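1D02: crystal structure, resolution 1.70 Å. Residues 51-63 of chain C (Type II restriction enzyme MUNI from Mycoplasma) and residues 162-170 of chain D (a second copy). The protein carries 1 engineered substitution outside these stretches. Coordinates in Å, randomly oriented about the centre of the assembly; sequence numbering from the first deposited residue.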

# COMPACT_ATOMS: atom_id res chain seq x y z
N ASN C 51 -16.47 -4.04 -9.57
CA ASN C 51 -17.66 -3.45 -8.95
C ASN C 51 -17.53 -3.48 -7.44
O ASN C 51 -18.13 -4.32 -6.77
CB ASN C 51 -18.90 -4.24 -9.42
CG ASN C 51 -20.19 -3.64 -8.92
OD1 ASN C 51 -20.24 -2.45 -8.61
ND2 ASN C 51 -21.24 -4.44 -8.86
N LEU C 52 -16.77 -2.54 -6.88
CA LEU C 52 -16.52 -2.53 -5.44
C LEU C 52 -16.87 -1.27 -4.66
O LEU C 52 -17.33 -1.36 -3.51
CB LEU C 52 -15.01 -2.76 -5.18
CG LEU C 52 -14.37 -4.01 -5.77
CD1 LEU C 52 -12.83 -3.95 -5.63
CD2 LEU C 52 -14.95 -5.23 -5.06
N TYR C 53 -16.60 -0.12 -5.27
CA TYR C 53 -16.71 1.17 -4.60
C TYR C 53 -17.96 2.04 -4.61
O TYR C 53 -18.22 2.72 -3.62
CB TYR C 53 -15.55 2.06 -5.06
CG TYR C 53 -14.16 1.43 -4.96
CD1 TYR C 53 -13.16 1.77 -5.88
CD2 TYR C 53 -13.84 0.54 -3.92
CE1 TYR C 53 -11.85 1.25 -5.78
CE2 TYR C 53 -12.52 0.01 -3.81
CZ TYR C 53 -11.54 0.37 -4.74
OH TYR C 53 -10.25 -0.13 -4.63
N ALA C 54 -18.68 2.09 -5.72
CA ALA C 54 -19.86 2.94 -5.81
C ALA C 54 -20.89 2.64 -4.73
O ALA C 54 -21.57 3.55 -4.26
CB ALA C 54 -20.51 2.79 -7.18
N GLN C 55 -20.98 1.38 -4.34
CA GLN C 55 -21.95 0.96 -3.33
C GLN C 55 -21.51 1.21 -1.89
O GLN C 55 -22.24 0.93 -0.94
CB GLN C 55 -22.27 -0.52 -3.50
CG GLN C 55 -21.08 -1.46 -3.33
CD GLN C 55 -20.35 -1.72 -4.63
OE1 GLN C 55 -19.86 -0.80 -5.27
NE2 GLN C 55 -20.29 -2.98 -5.03
N VAL C 56 -20.31 1.74 -1.72
CA VAL C 56 -19.81 2.02 -0.37
C VAL C 56 -20.72 3.04 0.29
O VAL C 56 -21.07 4.08 -0.31
CB VAL C 56 -18.37 2.55 -0.41
CG1 VAL C 56 -17.97 3.15 0.94
CG2 VAL C 56 -17.42 1.40 -0.77
N VAL C 57 -21.12 2.73 1.52
CA VAL C 57 -22.02 3.57 2.30
C VAL C 57 -21.21 4.63 3.04
O VAL C 57 -20.33 4.31 3.84
CB VAL C 57 -22.78 2.71 3.34
CG1 VAL C 57 -23.91 3.53 3.96
CG2 VAL C 57 -23.35 1.45 2.69
N LEU C 58 -21.51 5.90 2.76
CA LEU C 58 -20.81 7.01 3.40
C LEU C 58 -21.69 7.70 4.42
O LEU C 58 -22.86 7.94 4.17
CB LEU C 58 -20.39 8.05 2.36
CG LEU C 58 -19.36 7.69 1.28
CD1 LEU C 58 -19.13 8.91 0.37
CD2 LEU C 58 -18.05 7.24 1.93
N PRO C 59 -21.11 8.05 5.58
CA PRO C 59 -21.89 8.74 6.61
C PRO C 59 -22.51 10.00 5.99
O PRO C 59 -21.89 10.63 5.12
CB PRO C 59 -20.84 9.08 7.67
CG PRO C 59 -19.79 8.01 7.48
CD PRO C 59 -19.71 7.88 5.98
N ASP C 60 -23.71 10.36 6.42
CA ASP C 60 -24.37 11.54 5.88
C ASP C 60 -23.54 12.81 6.09
O ASP C 60 -23.68 13.79 5.37
CB ASP C 60 -25.75 11.72 6.53
CG ASP C 60 -26.76 10.68 6.05
OD1 ASP C 60 -27.39 10.03 6.90
OD2 ASP C 60 -26.93 10.53 4.82
N ASP C 61 -22.66 12.77 7.09
CA ASP C 61 -21.81 13.91 7.39
C ASP C 61 -20.77 14.09 6.27
O ASP C 61 -20.40 15.21 5.94
CB ASP C 61 -21.10 13.69 8.72
CG ASP C 61 -20.83 14.99 9.44
OD1 ASP C 61 -20.35 15.94 8.78
OD2 ASP C 61 -21.08 15.06 10.66
N VAL C 62 -20.31 12.97 5.71
CA VAL C 62 -19.33 12.99 4.64
C VAL C 62 -19.99 13.38 3.31
O VAL C 62 -19.44 14.18 2.55
CB VAL C 62 -18.63 11.61 4.50
CG1 VAL C 62 -17.59 11.65 3.40
CG2 VAL C 62 -17.96 11.24 5.81
N ILE C 63 -21.17 12.83 3.05
CA ILE C 63 -21.90 13.14 1.82
C ILE C 63 -22.07 14.63 1.64
O ILE C 63 -21.91 15.16 0.54
CB ILE C 63 -23.30 12.50 1.82
CG1 ILE C 63 -23.18 10.98 1.79
CG2 ILE C 63 -24.11 12.98 0.61
CD1 ILE C 63 -22.59 10.47 0.50
N ARG D 162 -12.79 8.52 -5.09
CA ARG D 162 -11.67 8.38 -4.17
C ARG D 162 -12.09 8.27 -2.71
O ARG D 162 -11.50 7.50 -1.96
CB ARG D 162 -10.70 9.56 -4.32
CG ARG D 162 -10.04 9.62 -5.70
CD ARG D 162 -8.76 8.76 -5.81
NE ARG D 162 -8.52 8.48 -7.21
CZ ARG D 162 -8.90 7.37 -7.82
NH1 ARG D 162 -9.50 6.40 -7.12
NH2 ARG D 162 -8.84 7.28 -9.14
N VAL D 163 -13.10 9.03 -2.29
CA VAL D 163 -13.51 8.95 -0.88
C VAL D 163 -14.08 7.56 -0.59
O VAL D 163 -13.79 6.97 0.44
CB VAL D 163 -14.52 10.07 -0.56
CG1 VAL D 163 -15.17 9.86 0.80
CG2 VAL D 163 -13.75 11.41 -0.57
N ARG D 164 -14.85 7.03 -1.53
CA ARG D 164 -15.42 5.70 -1.36
C ARG D 164 -14.33 4.61 -1.45
O ARG D 164 -14.38 3.61 -0.73
CB ARG D 164 -16.50 5.50 -2.42
CG ARG D 164 -17.74 6.39 -2.15
CD ARG D 164 -18.91 6.04 -3.08
NE ARG D 164 -20.15 6.72 -2.69
CZ ARG D 164 -20.43 8.00 -2.95
NH1 ARG D 164 -19.56 8.76 -3.60
NH2 ARG D 164 -21.58 8.53 -2.52
N GLU D 165 -13.37 4.82 -2.33
CA GLU D 165 -12.25 3.88 -2.49
C GLU D 165 -11.46 3.75 -1.18
O GLU D 165 -11.23 2.64 -0.67
CB GLU D 165 -11.31 4.38 -3.60
CG GLU D 165 -9.94 3.69 -3.65
CD GLU D 165 -8.98 4.44 -4.57
OE1 GLU D 165 -8.87 5.68 -4.45
OE2 GLU D 165 -8.35 3.77 -5.42
N ILE D 166 -11.04 4.88 -0.64
CA ILE D 166 -10.24 4.87 0.58
C ILE D 166 -11.08 4.31 1.75
O ILE D 166 -10.56 3.56 2.58
CB ILE D 166 -9.68 6.29 0.89
CG1 ILE D 166 -8.61 6.66 -0.16
CG2 ILE D 166 -9.03 6.32 2.28
CD1 ILE D 166 -8.46 8.16 -0.38
N THR D 167 -12.36 4.67 1.80
CA THR D 167 -13.24 4.17 2.87
C THR D 167 -13.23 2.65 2.80
O THR D 167 -13.11 1.96 3.83
CB THR D 167 -14.68 4.65 2.68
OG1 THR D 167 -14.74 6.07 2.84
CG2 THR D 167 -15.60 3.98 3.71
N PHE D 168 -13.32 2.13 1.58
CA PHE D 168 -13.34 0.69 1.35
C PHE D 168 -12.02 0.06 1.78
O PHE D 168 -12.01 -0.96 2.47
CB PHE D 168 -13.58 0.40 -0.13
CG PHE D 168 -13.74 -1.06 -0.45
CD1 PHE D 168 -15.00 -1.64 -0.48
CD2 PHE D 168 -12.63 -1.84 -0.76
CE1 PHE D 168 -15.17 -2.98 -0.81
CE2 PHE D 168 -12.78 -3.19 -1.10
CZ PHE D 168 -14.05 -3.76 -1.13
N TRP D 169 -10.91 0.67 1.37
CA TRP D 169 -9.61 0.11 1.74
C TRP D 169 -9.45 -0.09 3.24
O TRP D 169 -8.99 -1.14 3.69
CB TRP D 169 -8.47 1.06 1.33
CG TRP D 169 -8.15 1.21 -0.12
CD1 TRP D 169 -8.65 0.51 -1.19
CD2 TRP D 169 -7.23 2.17 -0.65
NE1 TRP D 169 -8.09 0.98 -2.37
CE2 TRP D 169 -7.22 2.00 -2.06
CE3 TRP D 169 -6.42 3.17 -0.07
CZ2 TRP D 169 -6.43 2.80 -2.90
CZ3 TRP D 169 -5.62 3.96 -0.91
CH2 TRP D 169 -5.64 3.76 -2.32
N TYR D 170 -9.78 0.94 4.01
CA TYR D 170 -9.58 0.91 5.46
C TYR D 170 -10.52 -0.01 6.25
O TYR D 170 -10.21 -0.36 7.38
CB TYR D 170 -9.58 2.34 6.03
CG TYR D 170 -8.24 3.08 5.81
CD1 TYR D 170 -7.86 3.52 4.53
CD2 TYR D 170 -7.33 3.25 6.86
CE1 TYR D 170 -6.60 4.10 4.32
CE2 TYR D 170 -6.09 3.83 6.67
CZ TYR D 170 -5.73 4.26 5.39
OH TYR D 170 -4.49 4.84 5.20
O HOH W 1 -8.44 1.28 -5.98
O HOH W 2 -22.48 4.79 -2.22

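This is a largely apolar contact between a helix of chain D and an irregular, turn-containing segment of chain C, with one weak direct hydrogen bond across it and two waters that serve the polar groups the packing leaves over.

The helix, 162-170, keeps its regular i to i+4 backbone bonds, so its amides and carbonyls are mostly occupied, and it meets its partner mainly through side chains, with E165(D) CA also taking part. V163(D), R164(D), T167(D) and F168(D), spaced by three and four, supply most of that surface, and R164(D) gives the largest share. Chain C is a loop up to P59(C), which sits at the N-cap position before a helix. A type I turn from Y53(C) to V56(C), closed by V56(C) N to Y53(C) O at 3.0 Å, folds the chain so that Y53(C) and V56(C) both reach the helix while Q55(C) points away; Q55(C) NE2 instead bonds back to N51(C) O at 3.1 Å.

Y53(C) comes closest in backbone terms, its CA 5.6 Å from the CA of E165(D). Its CA-to-CB bond runs sideways, but the ring reaches in. E165(D) CA stands 3.9 Å from the ring centroid, only 7° off the normal, a CH-pi contact that uses the helix backbone itself as a packing surface. The ring's edge turns toward the face of F168(D), offset, with planes at 67°. At the tip, W169(D) NE1 donates a weak bond to Y53(C) OH at 3.3 Å and 139°. A water lies 2.7 Å from the same OH and donates to E165(D) OE2 at 2.6 Å, tying the phenol to the carboxylate. E165(D) OE1 is held separately by R162(D) NH1, a salt bridge of 2.8 Å along the helix.

R164(D) shows how an arginine can pack in a mainly apolar contact. L58(C) CD1 lies over one face of the guanidinium, 3.7 Å from R164(D) CZ, leaving the in-plane N-H groups free to bond. R164(D) NE gives its hydrogen to a second water at 3.1 Å, and that water donates to A54(C) O at 2.6 Å and V56(C) O at 2.5 Å, so one solvent molecule joins the turn's carbonyls to the side chain.

Aliphatic groups fill the rest. V56(C) CG2 meets the edge of F168(D) at CD1, 3.9 Å away, and V56(C) CG1 touches T167(D) CG2 at 3.7 Å. T167(D) OG1 donates to V163(D) O at 2.7 Å, satisfying its hydroxyl within the helix.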